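Local coordinates for protein probable alginate O-acetylase AlgJ (Pseudomonas putida, PDB 4O8V) that probably takes part, together with AlgI and AlgF, in adding acetyl groups to the mannuronate residues of alginate, which shapes biofilm architecture, at residues N226-L231 with V239-E244; S218-P223 with V271-E276; A134-V139 with Q233-D238; A160-D165 with N222-F227; R43-T48 with L251-Y256. All blocks are in the same frame, centred on the assembly; numbering follows the deposited sequence.

From the N terminus, R43-T48 opens the widest loop, which contact 5 closes at L251-Y256, joining two helices on one face of the parallel sheet. Within it, A134-V139 opens the loop of contact 3, closed at Q233-D238 by pairing helices on the other face, and that loop encloses contact 4, where the end of strand 152-162 meets the turn after helix 218-221. Contacts 2 and 4 share N222 and P223, and contacts 4 and 1 share N226 and F227. Contact 1 packs helix 227-235 on edge strand 239-241, crossing contact 3 and lying within contact 2. Contact 2, running from helix 218-221 to strand 269-275, ends last and crosses contacts 3 and 5.

Contact 1: N226-L231 with V239-E244; sequences NFLGAL and VANYAE
L228 reaches from its helix to two residues of the facing strand, using one methyl for each. CG stands anti to the backbone N (chi1 -178°), which sends both methyls toward the strand. L228 CD1 lies 3.5 Å from V239 CG1, tighter than usual van der Waals contact, and the two side chains run alongside each other, pointing opposite ways. The other methyl, L228 CD2, rests 3.8 Å from N241 CB. L231, further along the helix, adds a looser contact to the second branch of the valine, with CB 4.4 Å from V239 CG2. Helix 227-231 runs nearly antiparallel to strand 239-241, at 166°, with the axes 8.9 Å apart. Strand 212-215, this helix and the parallel outermost strand 239-241 succeed one another as a beta-alpha-beta crossover. N241 is apolar at CB and polar at its tip. Its OD1 accepts from A243 N at 3.0 Å in an Asx turn, the N-H approaching from above the carbonyl plane, while ND2 donates to S220 O in the helix that carries the probable nucleophile. With an alanine here the amide is gone, which would probably leave A243 N and S220 O without these partners.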
# COMPACT_ATOMS: atom_id res chain seq x y z
N ASN A 226 -7.77 2.29 8.76
CA ASN A 226 -9.02 2.78 8.16
C ASN A 226 -8.84 3.29 6.73
O ASN A 226 -9.48 4.27 6.33
CB ASN A 226 -9.66 3.90 9.01
CG ASN A 226 -11.15 4.09 8.72
OD1 ASN A 226 -11.89 3.12 8.58
ND2 ASN A 226 -11.59 5.34 8.58
N PHE A 227 -7.96 2.65 5.95
CA PHE A 227 -7.73 3.11 4.58
C PHE A 227 -8.98 2.92 3.72
O PHE A 227 -9.31 3.79 2.90
CB PHE A 227 -6.53 2.38 3.97
CG PHE A 227 -6.11 2.92 2.63
CD1 PHE A 227 -5.99 4.28 2.40
CD2 PHE A 227 -5.82 2.03 1.58
CE1 PHE A 227 -5.57 4.76 1.17
CE2 PHE A 227 -5.39 2.51 0.35
CZ PHE A 227 -5.28 3.86 0.14
N LEU A 228 -9.67 1.79 3.89
CA LEU A 228 -10.93 1.59 3.16
C LEU A 228 -11.93 2.72 3.42
O LEU A 228 -12.53 3.28 2.49
CB LEU A 228 -11.58 0.25 3.54
CG LEU A 228 -12.88 -0.07 2.80
CD1 LEU A 228 -12.58 -0.21 1.33
CD2 LEU A 228 -13.44 -1.35 3.34
N GLY A 229 -12.13 3.04 4.69
CA GLY A 229 -13.10 4.06 5.05
C GLY A 229 -12.66 5.41 4.51
O GLY A 229 -13.48 6.18 4.01
N ALA A 230 -11.35 5.67 4.59
CA ALA A 230 -10.82 6.96 4.14
C ALA A 230 -11.07 7.13 2.63
O ALA A 230 -11.42 8.21 2.16
CB ALA A 230 -9.35 7.08 4.47
N LEU A 231 -10.92 6.04 1.89
CA LEU A 231 -11.20 6.03 0.45
C LEU A 231 -12.69 6.24 0.15
O LEU A 231 -13.03 7.04 -0.72
CB LEU A 231 -10.74 4.70 -0.18
CG LEU A 231 -9.26 4.55 -0.47
CD1 LEU A 231 -8.90 3.11 -0.89
CD2 LEU A 231 -8.85 5.59 -1.54
N VAL A 239 -16.83 1.21 -1.62
CA VAL A 239 -15.59 0.56 -2.02
C VAL A 239 -15.58 -0.84 -1.43
O VAL A 239 -15.87 -1.01 -0.24
CB VAL A 239 -14.31 1.32 -1.53
CG1 VAL A 239 -13.06 0.60 -2.03
CG2 VAL A 239 -14.30 2.77 -2.00
N ALA A 240 -15.26 -1.85 -2.24
CA ALA A 240 -15.13 -3.21 -1.72
C ALA A 240 -13.66 -3.54 -1.46
O ALA A 240 -12.79 -3.19 -2.26
CB ALA A 240 -15.75 -4.22 -2.68
N ASN A 241 -13.38 -4.22 -0.35
CA ASN A 241 -12.00 -4.52 0.03
C ASN A 241 -11.63 -5.97 -0.29
O ASN A 241 -12.22 -6.90 0.23
CB ASN A 241 -11.77 -4.27 1.52
CG ASN A 241 -10.30 -4.05 1.84
OD1 ASN A 241 -9.44 -4.26 0.98
ND2 ASN A 241 -10.01 -3.60 3.07
N TYR A 242 -10.65 -6.14 -1.17
CA TYR A 242 -10.09 -7.46 -1.45
C TYR A 242 -8.61 -7.56 -1.07
O TYR A 242 -7.90 -8.47 -1.53
CB TYR A 242 -10.28 -7.81 -2.93
CG TYR A 242 -11.73 -7.73 -3.35
CD1 TYR A 242 -12.57 -8.83 -3.18
CD2 TYR A 242 -12.25 -6.58 -3.93
CE1 TYR A 242 -13.89 -8.78 -3.56
CE2 TYR A 242 -13.59 -6.53 -4.33
CZ TYR A 242 -14.40 -7.62 -4.13
OH TYR A 242 -15.72 -7.58 -4.51
N ALA A 243 -8.13 -6.64 -0.24
CA ALA A 243 -6.78 -6.74 0.29
C ALA A 243 -6.60 -7.92 1.26
O ALA A 243 -7.58 -8.44 1.80
CB ALA A 243 -6.37 -5.41 0.98
N GLU A 244 -5.36 -8.35 1.45
CA GLU A 244 -5.06 -9.48 2.32
C GLU A 244 -3.80 -9.16 3.08
O GLU A 244 -2.93 -8.42 2.60
CB GLU A 244 -4.85 -10.79 1.53
CG GLU A 244 -6.10 -11.38 0.91
CD GLU A 244 -5.82 -12.64 0.08
OE1 GLU A 244 -4.66 -13.12 0.06
OE2 GLU A 244 -6.77 -13.14 -0.54

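Contact 2: S218-P223 with V271-E276; sequences SYSANP and VWEFPE
E273 folds its carboxylate in between S220 and Y219, so that one acid meets two successive residues of helix 218-221. At the start of the side chain, E273 CB lies 3.4 Å from S220 OG. CG leaves the strand anti to the backbone N (chi1 165°) and lies 3.6 Å from the same S220 OG. The chain then bends sharply at chi2, which brings E273 CD alongside Y219 CB at 3.4 Å. At the tip the two oxygens part company. OE1 accepts from S220 OG in a short bond of 2.7 Å, met on its anti side and only 16° out of the carboxylate plane. OE2 passes close to Y219, 3.6 Å from its CD1, and takes a hydrogen bond from T217 OG1. The tyrosine ring and the carboxylate have their planes 55° apart. Two residues on, P275 CG touches the same ring 3.6 Å from Y219 CD1. Helix 218-221 starts with S218, the probable nucleophile of this SGNH hydrolase-like domain, whose OG is hydrogen-bonded to H122, and the Y219 ring meets that histidine edge-to-face. Hydroxyls of S220 and T217 thus meet the two oxygens of a buried acid, which probably offsets the cost of burying it and ties the helix that begins with the probable nucleophile to the central strand 269-275.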
# COMPACT_ATOMS: atom_id res chain seq x y z
N SER A 218 -1.49 -5.53 4.00
CA SER A 218 -1.95 -5.16 5.33
C SER A 218 -2.16 -3.65 5.46
O SER A 218 -2.93 -3.22 6.34
CB SER A 218 -0.96 -5.66 6.39
OG SER A 218 0.35 -5.20 6.13
N TYR A 219 -1.52 -2.84 4.61
CA TYR A 219 -1.81 -1.38 4.63
C TYR A 219 -3.30 -1.14 4.37
O TYR A 219 -3.91 -0.20 4.91
CB TYR A 219 -0.98 -0.60 3.59
CG TYR A 219 0.46 -0.37 3.98
CD1 TYR A 219 1.43 -1.34 3.71
CD2 TYR A 219 0.87 0.82 4.63
CE1 TYR A 219 2.76 -1.15 4.07
CE2 TYR A 219 2.23 1.02 4.98
CZ TYR A 219 3.16 0.03 4.70
OH TYR A 219 4.48 0.20 5.05
N SER A 220 -3.89 -2.03 3.57
CA SER A 220 -5.30 -1.90 3.17
C SER A 220 -6.22 -2.87 3.89
O SER A 220 -7.40 -2.59 4.03
CB SER A 220 -5.45 -2.15 1.65
OG SER A 220 -4.80 -1.14 0.90
N ALA A 221 -5.69 -4.03 4.29
CA ALA A 221 -6.54 -5.04 4.91
C ALA A 221 -6.82 -4.78 6.37
O ALA A 221 -7.82 -5.22 6.90
CB ALA A 221 -5.91 -6.45 4.75
N ASN A 222 -5.90 -4.09 7.04
CA ASN A 222 -6.01 -3.91 8.49
C ASN A 222 -6.93 -2.72 8.83
O ASN A 222 -6.61 -1.58 8.49
CB ASN A 222 -4.58 -3.71 9.08
CG ASN A 222 -4.57 -3.78 10.59
OD1 ASN A 222 -5.55 -3.41 11.23
ND2 ASN A 222 -3.45 -4.25 11.16
N PRO A 223 -8.06 -2.99 9.50
CA PRO A 223 -9.02 -1.95 9.89
C PRO A 223 -8.38 -0.81 10.70
O PRO A 223 -8.92 0.30 10.71
CB PRO A 223 -10.04 -2.72 10.75
CG PRO A 223 -9.95 -4.14 10.27
CD PRO A 223 -8.49 -4.33 9.96
N VAL A 271 -8.34 0.35 -7.05
CA VAL A 271 -7.21 0.98 -6.38
C VAL A 271 -6.30 -0.14 -5.92
O VAL A 271 -6.72 -1.04 -5.18
CB VAL A 271 -7.66 1.84 -5.17
CG1 VAL A 271 -6.43 2.34 -4.37
CG2 VAL A 271 -8.50 2.99 -5.62
N TRP A 272 -5.04 -0.11 -6.37
CA TRP A 272 -4.08 -1.17 -6.06
C TRP A 272 -2.95 -0.59 -5.20
O TRP A 272 -2.09 0.13 -5.71
CB TRP A 272 -3.51 -1.76 -7.34
CG TRP A 272 -2.65 -2.96 -7.12
CD1 TRP A 272 -2.43 -3.64 -5.94
CD2 TRP A 272 -1.91 -3.67 -8.13
NE1 TRP A 272 -1.60 -4.71 -6.16
CE2 TRP A 272 -1.26 -4.75 -7.49
CE3 TRP A 272 -1.72 -3.49 -9.50
CZ2 TRP A 272 -0.43 -5.66 -8.19
CZ3 TRP A 272 -0.91 -4.39 -10.20
CH2 TRP A 272 -0.27 -5.46 -9.53
N GLU A 273 -2.97 -0.91 -3.92
CA GLU A 273 -1.97 -0.43 -2.97
C GLU A 273 -0.75 -1.36 -2.98
O GLU A 273 -0.86 -2.58 -2.78
CB GLU A 273 -2.60 -0.30 -1.58
CG GLU A 273 -1.60 -0.16 -0.45
CD GLU A 273 -1.35 -1.47 0.28
OE1 GLU A 273 -2.33 -2.15 0.66
OE2 GLU A 273 -0.16 -1.82 0.49
N PHE A 274 0.41 -0.77 -3.26
CA PHE A 274 1.63 -1.51 -3.59
C PHE A 274 2.81 -0.76 -2.96
O PHE A 274 3.33 0.19 -3.55
CB PHE A 274 1.78 -1.61 -5.13
CG PHE A 274 2.74 -2.68 -5.60
CD1 PHE A 274 4.04 -2.76 -5.11
CD2 PHE A 274 2.33 -3.64 -6.55
CE1 PHE A 274 4.92 -3.75 -5.56
CE2 PHE A 274 3.20 -4.64 -7.00
CZ PHE A 274 4.50 -4.70 -6.50
N PRO A 275 3.22 -1.15 -1.76
CA PRO A 275 4.33 -0.44 -1.10
C PRO A 275 5.65 -0.60 -1.88
O PRO A 275 5.90 -1.68 -2.44
CB PRO A 275 4.41 -1.10 0.29
CG PRO A 275 3.02 -1.71 0.50
CD PRO A 275 2.65 -2.20 -0.90
N GLU A 276 6.48 0.44 -1.93
CA GLU A 276 7.63 0.42 -2.83
C GLU A 276 8.61 -0.74 -2.58
O GLU A 276 9.17 -1.28 -3.52
CB GLU A 276 8.38 1.76 -2.77
CG GLU A 276 9.08 2.06 -1.45
CD GLU A 276 10.12 3.16 -1.54
OE1 GLU A 276 11.27 2.89 -1.95
OE2 GLU A 276 9.81 4.31 -1.18

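Contact 3: A134-V139 with Q233-D238; sequences ALAEAV and QALRSD
A136 and L235 bring their two helices close together, with the CA atoms 5.2 Å apart, near the point where helix 227-235 ends. Small side chains permit this approach. The methyl groups of A136 and A234 meet at 3.6 Å, and A136 CB also lies close to A234 O. L235 has CG anti to the carbonyl carbon (chi1 -65°), which brings one branch, CD2, across a turn of the first helix: it sits 3.8 Å from A136 CB and 4.0 Å from V139 CG1. Immediately beyond, R236 takes positive phi as the C-prime residue of a Schellman motif, in which S237 N returns to Q232 O and R236 N makes a weak bond to Q233 O. Both helices cover the same face of the parallel sheet, helix 125-141 through L135 on V57 and A59 and helix 227-235 through L231 on L214. With methyl groups meeting methyl groups, the contact relies on close fit and on the shortness of the alanines rather than on polar bonds.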
# COMPACT_ATOMS: atom_id res chain seq x y z
N ALA A 134 -5.28 12.12 -1.65
CA ALA A 134 -4.49 12.32 -2.86
C ALA A 134 -5.03 11.44 -3.98
O ALA A 134 -5.12 11.88 -5.13
CB ALA A 134 -3.01 11.99 -2.62
N LEU A 135 -5.35 10.20 -3.66
CA LEU A 135 -5.87 9.30 -4.68
C LEU A 135 -7.24 9.79 -5.19
O LEU A 135 -7.49 9.80 -6.40
CB LEU A 135 -5.95 7.86 -4.12
CG LEU A 135 -4.62 7.18 -3.83
CD1 LEU A 135 -4.81 5.92 -2.96
CD2 LEU A 135 -3.93 6.82 -5.15
N ALA A 136 -8.10 10.26 -4.29
CA ALA A 136 -9.40 10.77 -4.70
C ALA A 136 -9.30 12.02 -5.58
O ALA A 136 -10.10 12.18 -6.50
CB ALA A 136 -10.27 11.07 -3.48
N GLU A 137 -8.34 12.90 -5.30
CA GLU A 137 -8.12 14.07 -6.15
C GLU A 137 -7.79 13.62 -7.57
O GLU A 137 -8.35 14.14 -8.54
CB GLU A 137 -7.00 14.96 -5.61
CG GLU A 137 -6.86 16.28 -6.37
CD GLU A 137 -5.65 17.11 -5.96
OE1 GLU A 137 -5.08 16.88 -4.88
OE2 GLU A 137 -5.26 18.00 -6.75
N ALA A 138 -6.88 12.66 -7.67
CA ALA A 138 -6.45 12.16 -8.96
C ALA A 138 -7.60 11.49 -9.70
O ALA A 138 -7.80 11.74 -10.89
CB ALA A 138 -5.29 11.20 -8.79
N VAL A 139 -8.38 10.68 -9.00
CA VAL A 139 -9.55 10.04 -9.59
C VAL A 139 -10.54 11.07 -10.13
O VAL A 139 -11.04 10.93 -11.26
CB VAL A 139 -10.25 9.10 -8.57
CG1 VAL A 139 -11.67 8.71 -9.03
CG2 VAL A 139 -9.41 7.86 -8.32
N GLN A 233 -14.92 7.72 2.00
CA GLN A 233 -15.21 9.11 2.29
C GLN A 233 -14.64 10.08 1.26
O GLN A 233 -15.33 10.99 0.82
CB GLN A 233 -14.69 9.48 3.67
CG GLN A 233 -15.04 10.92 4.05
CD GLN A 233 -14.97 11.14 5.52
OE1 GLN A 233 -15.75 10.58 6.28
NE2 GLN A 233 -14.02 11.97 5.96
N ALA A 234 -13.39 9.88 0.85
CA ALA A 234 -12.76 10.83 -0.06
C ALA A 234 -13.36 10.72 -1.47
O ALA A 234 -13.63 11.74 -2.12
CB ALA A 234 -11.24 10.63 -0.08
N LEU A 235 -13.61 9.49 -1.91
CA LEU A 235 -14.18 9.23 -3.22
C LEU A 235 -15.68 9.51 -3.29
O LEU A 235 -16.24 9.60 -4.38
CB LEU A 235 -13.94 7.78 -3.64
CG LEU A 235 -12.48 7.39 -3.87
CD1 LEU A 235 -12.37 5.87 -3.96
CD2 LEU A 235 -11.98 8.05 -5.14
N ARG A 236 -16.32 9.64 -2.13
CA ARG A 236 -17.79 9.68 -2.07
C ARG A 236 -18.36 8.51 -2.87
O ARG A 236 -19.22 8.66 -3.78
CB ARG A 236 -18.32 11.03 -2.58
CG ARG A 236 -17.70 12.22 -1.83
CD ARG A 236 -18.28 13.53 -2.26
NE ARG A 236 -19.39 13.89 -1.40
CZ ARG A 236 -20.55 14.38 -1.83
NH1 ARG A 236 -20.75 14.58 -3.12
NH2 ARG A 236 -21.50 14.67 -0.95
N SER A 237 -17.86 7.33 -2.54
CA SER A 237 -18.25 6.10 -3.24
C SER A 237 -18.12 4.86 -2.36
O SER A 237 -17.24 4.80 -1.50
CB SER A 237 -17.38 5.90 -4.48
OG SER A 237 -17.72 4.70 -5.15
N ASP A 238 -19.01 3.88 -2.52
CA ASP A 238 -18.78 2.63 -1.80
C ASP A 238 -17.53 2.00 -2.42
O ASP A 238 -17.20 2.28 -3.57
CB ASP A 238 -19.98 1.68 -1.86
CG ASP A 238 -19.89 0.55 -0.83
OD1 ASP A 238 -19.00 0.59 0.05
OD2 ASP A 238 -20.73 -0.37 -0.89

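Contact 4: A160-D165 with N222-F227; sequences APYKGD and NPHWNF
Y162 extends its ring from the strand with CG anti to the backbone N (chi1 178°), while H224 and W225 turn theirs to meet it, the tryptophan with chi1 at -32°, well off a staggered position. W225 points the edge of its six-membered ring at the face of Y162 in an offset edge-to-face pair, the planes at 90°, and W225 CH2 lies 3.8 Å from Y162 CE2. The imidazole comes in obliquely, with H224 CD2 3.7 Å from Y162 CE1. H224 CB lies over the rim of one indole face, and the three rings form an aromatic cluster. Beyond the phenol a water accepts from N222 ND2 at 2.7 Å; it also lies 2.4 Å from Y162 OH, a distance so short that its exact position is doubtful. The other end of the N222 amide holds the turn, OD1 accepting from H224 N at 2.9 Å in an Asx turn. With a leucine in place of Y162, the indole edge would probably lose its facing ring and H224 CD2 its aromatic neighbour. The cluster borders the probable catalytic site: W225 stacks on H122, and Y162 touches D120. Edge-to-face and stacked ring contacts thus set Y162 and W225 against two of the three residues thought to form the triad, and probably help to hold the H122 ring in place.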
# COMPACT_ATOMS: atom_id res chain seq x y z
N ALA A 160 -5.51 4.63 22.31
CA ALA A 160 -4.96 3.65 23.25
C ALA A 160 -3.60 3.18 22.76
O ALA A 160 -3.30 3.31 21.56
CB ALA A 160 -5.91 2.45 23.41
N PRO A 161 -2.77 2.62 23.66
CA PRO A 161 -1.48 2.11 23.19
C PRO A 161 -1.62 1.01 22.15
O PRO A 161 -2.61 0.28 22.11
CB PRO A 161 -0.84 1.54 24.47
CG PRO A 161 -1.52 2.21 25.61
CD PRO A 161 -2.93 2.49 25.13
N TYR A 162 -0.60 0.89 21.30
CA TYR A 162 -0.58 -0.12 20.25
C TYR A 162 0.84 -0.68 20.12
O TYR A 162 1.78 0.09 19.93
CB TYR A 162 -1.07 0.49 18.93
CG TYR A 162 -1.05 -0.51 17.79
CD1 TYR A 162 -2.00 -1.50 17.69
CD2 TYR A 162 -0.03 -0.47 16.84
CE1 TYR A 162 -1.96 -2.44 16.67
CE2 TYR A 162 0.02 -1.41 15.81
CZ TYR A 162 -0.95 -2.38 15.73
OH TYR A 162 -0.91 -3.30 14.70
N LYS A 163 1.00 -2.00 20.25
CA LYS A 163 2.30 -2.65 20.08
C LYS A 163 2.55 -2.89 18.60
O LYS A 163 1.80 -3.63 17.98
CB LYS A 163 2.38 -3.98 20.84
CG LYS A 163 3.80 -4.57 20.86
CD LYS A 163 3.91 -5.80 21.75
CE LYS A 163 4.22 -7.04 20.93
NZ LYS A 163 4.34 -8.25 21.80
N GLY A 164 3.59 -2.26 18.04
CA GLY A 164 3.85 -2.30 16.61
C GLY A 164 4.35 -3.65 16.10
O GLY A 164 4.96 -4.44 16.84
N ASP A 165 4.12 -3.91 14.81
CA ASP A 165 4.41 -5.22 14.26
C ASP A 165 5.92 -5.49 14.27
O ASP A 165 6.34 -6.63 14.40
CB ASP A 165 3.80 -5.38 12.83
CG ASP A 165 4.28 -4.34 11.81
OD1 ASP A 165 4.97 -3.34 12.13
OD2 ASP A 165 3.90 -4.50 10.62
N ASN A 222 -5.90 -4.09 7.04
CA ASN A 222 -6.01 -3.91 8.49
C ASN A 222 -6.93 -2.72 8.83
O ASN A 222 -6.61 -1.58 8.49
CB ASN A 222 -4.58 -3.71 9.08
CG ASN A 222 -4.57 -3.78 10.59
OD1 ASN A 222 -5.55 -3.41 11.23
ND2 ASN A 222 -3.45 -4.25 11.16
N PRO A 223 -8.06 -2.99 9.50
CA PRO A 223 -9.02 -1.95 9.89
C PRO A 223 -8.38 -0.81 10.70
O PRO A 223 -8.92 0.30 10.71
CB PRO A 223 -10.04 -2.72 10.75
CG PRO A 223 -9.95 -4.14 10.27
CD PRO A 223 -8.49 -4.33 9.96
N HIS A 224 -7.27 -1.07 11.38
CA HIS A 224 -6.70 -0.04 12.26
C HIS A 224 -6.31 1.23 11.50
O HIS A 224 -6.36 2.32 12.07
CB HIS A 224 -5.45 -0.56 13.01
CG HIS A 224 -5.74 -1.45 14.18
ND1 HIS A 224 -6.79 -1.24 15.04
CD2 HIS A 224 -5.08 -2.54 14.65
CE1 HIS A 224 -6.79 -2.17 15.98
NE2 HIS A 224 -5.76 -2.98 15.76
N TRP A 225 -5.91 1.11 10.23
CA TRP A 225 -5.45 2.29 9.49
C TRP A 225 -6.62 2.96 8.76
O TRP A 225 -6.47 4.06 8.23
CB TRP A 225 -4.32 1.92 8.50
CG TRP A 225 -3.44 0.78 9.01
CD1 TRP A 225 -3.07 -0.36 8.32
CD2 TRP A 225 -2.86 0.67 10.32
NE1 TRP A 225 -2.28 -1.16 9.14
CE2 TRP A 225 -2.16 -0.56 10.36
CE3 TRP A 225 -2.88 1.48 11.46
CZ2 TRP A 225 -1.48 -1.00 11.51
CZ3 TRP A 225 -2.21 1.05 12.60
CH2 TRP A 225 -1.53 -0.18 12.62
N ASN A 226 -7.77 2.29 8.76
CA ASN A 226 -9.02 2.78 8.16
C ASN A 226 -8.84 3.29 6.73
O ASN A 226 -9.48 4.27 6.33
CB ASN A 226 -9.66 3.90 9.01
CG ASN A 226 -11.15 4.09 8.72
OD1 ASN A 226 -11.89 3.12 8.58
ND2 ASN A 226 -11.59 5.34 8.58
N PHE A 227 -7.96 2.65 5.95
CA PHE A 227 -7.73 3.11 4.58
C PHE A 227 -8.98 2.92 3.72
O PHE A 227 -9.31 3.79 2.90
CB PHE A 227 -6.53 2.38 3.97
CG PHE A 227 -6.11 2.92 2.63
CD1 PHE A 227 -5.99 4.28 2.40
CD2 PHE A 227 -5.82 2.03 1.58
CE1 PHE A 227 -5.57 4.76 1.17
CE2 PHE A 227 -5.39 2.51 0.35
CZ PHE A 227 -5.28 3.86 0.14
O HOH W 1 -2.80 -4.48 13.73

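Contact 5: R43-T48 with L251-Y256; sequences RGVRDT and LPMLKY
Next to V45, which meets M253 across the contact, the carbonyl oxygen of G44 is gripped twice by T48: OG1 and the backbone N each donate at 2.9 Å, reaching it from opposite faces of its plane. Helices 31-51 and 250-257 lie side by side over one face of the parallel sheet of this SGNH hydrolase-like alpha/beta fold, and the valine is the residue of 43-48 that joins them. V45 CG1 lies 3.6 Å from CG of M253, a selenomethionine, with the SE atom also near at 3.9 Å. The two side chains pass at a slant. M253 leaves its helix with CG anti to the backbone N (chi1 174°) and then bends at both chi2 and chi3, which curls the chain down toward the sheet, where its end and V45 both rest on W272 of strand 269-275. Charged groups lie away from this buried patch: R46 NH1 makes a salt bridge to D47 OD1, and D47 pairs further with R300. L254 also packs on W292 and L296 of helix 290-297, and its CD2 lies 4.2 Å from V45 CG2.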
# COMPACT_ATOMS: atom_id res chain seq x y z
N ARG A 43 1.96 -4.46 -15.39
CA ARG A 43 1.47 -4.01 -16.68
C ARG A 43 0.40 -4.96 -17.23
O ARG A 43 -0.61 -4.52 -17.81
CB ARG A 43 2.64 -3.88 -17.66
CG ARG A 43 2.24 -3.31 -19.01
CD ARG A 43 2.91 -4.06 -20.14
NE ARG A 43 4.36 -3.96 -20.12
CZ ARG A 43 5.19 -5.01 -20.19
NH1 ARG A 43 6.50 -4.82 -20.17
NH2 ARG A 43 4.70 -6.24 -20.28
N GLY A 44 0.60 -6.25 -17.04
CA GLY A 44 -0.37 -7.24 -17.49
C GLY A 44 -1.68 -7.13 -16.72
O GLY A 44 -2.77 -7.29 -17.28
N VAL A 45 -1.56 -6.84 -15.44
CA VAL A 45 -2.74 -6.61 -14.61
C VAL A 45 -3.50 -5.38 -15.11
O VAL A 45 -4.73 -5.43 -15.27
CB VAL A 45 -2.36 -6.44 -13.13
CG1 VAL A 45 -3.52 -5.84 -12.37
CG2 VAL A 45 -1.94 -7.81 -12.54
N ARG A 46 -2.79 -4.28 -15.36
CA ARG A 46 -3.40 -3.07 -15.91
C ARG A 46 -4.17 -3.37 -17.20
O ARG A 46 -5.29 -2.89 -17.40
CB ARG A 46 -2.34 -2.01 -16.19
CG ARG A 46 -2.87 -0.74 -16.85
CD ARG A 46 -2.25 -0.55 -18.24
NE ARG A 46 -2.71 0.67 -18.90
CZ ARG A 46 -3.51 0.70 -19.97
NH1 ARG A 46 -3.92 -0.44 -20.51
NH2 ARG A 46 -3.88 1.86 -20.50
N ASP A 47 -3.55 -4.15 -18.08
CA ASP A 47 -4.17 -4.44 -19.37
C ASP A 47 -5.41 -5.34 -19.19
O ASP A 47 -6.44 -5.15 -19.86
CB ASP A 47 -3.17 -5.11 -20.32
CG ASP A 47 -2.07 -4.18 -20.79
OD1 ASP A 47 -2.14 -2.94 -20.57
OD2 ASP A 47 -1.11 -4.69 -21.40
N THR A 48 -5.30 -6.31 -18.29
CA THR A 48 -6.41 -7.22 -17.98
C THR A 48 -7.63 -6.45 -17.41
O THR A 48 -8.77 -6.65 -17.84
CB THR A 48 -5.97 -8.30 -16.97
OG1 THR A 48 -4.96 -9.11 -17.57
CG2 THR A 48 -7.14 -9.17 -16.54
N LEU A 251 -0.00 -11.16 -5.05
CA LEU A 251 -0.85 -12.34 -4.91
C LEU A 251 -2.33 -12.00 -4.67
O LEU A 251 -3.21 -12.62 -5.27
CB LEU A 251 -0.33 -13.27 -3.80
CG LEU A 251 0.55 -14.44 -4.26
CD1 LEU A 251 1.65 -13.97 -5.19
CD2 LEU A 251 1.15 -15.19 -3.07
N PRO A 252 -2.63 -11.02 -3.79
CA PRO A 252 -4.05 -10.67 -3.70
C PRO A 252 -4.62 -10.09 -4.99
O PRO A 252 -5.81 -10.29 -5.23
CB PRO A 252 -4.08 -9.61 -2.58
CG PRO A 252 -2.89 -9.88 -1.77
CD PRO A 252 -1.83 -10.32 -2.77
N MSE A 253 -3.82 -9.40 -5.80
CA MSE A 253 -4.33 -8.89 -7.07
C MSE A 253 -4.59 -10.04 -8.04
O MSE A 253 -5.63 -10.05 -8.72
CB MSE A 253 -3.38 -7.88 -7.72
CG MSE A 253 -3.82 -7.45 -9.11
SE MSE A 253 -5.61 -6.61 -9.16
CE MSE A 253 -5.02 -4.91 -8.51
N LEU A 254 -3.69 -11.01 -8.11
CA LEU A 254 -3.93 -12.15 -9.02
C LEU A 254 -5.16 -12.95 -8.58
O LEU A 254 -5.96 -13.41 -9.43
CB LEU A 254 -2.69 -13.04 -9.11
CG LEU A 254 -1.40 -12.30 -9.49
CD1 LEU A 254 -0.20 -13.25 -9.46
CD2 LEU A 254 -1.54 -11.66 -10.87
N LYS A 255 -5.33 -13.12 -7.28
CA LYS A 255 -6.52 -13.78 -6.74
C LYS A 255 -7.78 -13.03 -7.16
O LYS A 255 -8.75 -13.64 -7.61
CB LYS A 255 -6.44 -13.87 -5.22
CG LYS A 255 -7.66 -14.47 -4.55
CD LYS A 255 -7.35 -14.85 -3.12
CE LYS A 255 -8.60 -14.97 -2.28
NZ LYS A 255 -8.25 -15.27 -0.86
N TYR A 256 -7.75 -11.71 -7.02
CA TYR A 256 -8.89 -10.89 -7.41
C TYR A 256 -9.27 -11.06 -8.89
O TYR A 256 -10.45 -11.21 -9.24
CB TYR A 256 -8.60 -9.40 -7.13
CG TYR A 256 -9.75 -8.52 -7.56
CD1 TYR A 256 -10.99 -8.64 -6.96
CD2 TYR A 256 -9.60 -7.60 -8.58
CE1 TYR A 256 -12.05 -7.84 -7.36
CE2 TYR A 256 -10.65 -6.80 -8.99
CZ TYR A 256 -11.86 -6.92 -8.38
OH TYR A 256 -12.89 -6.11 -8.79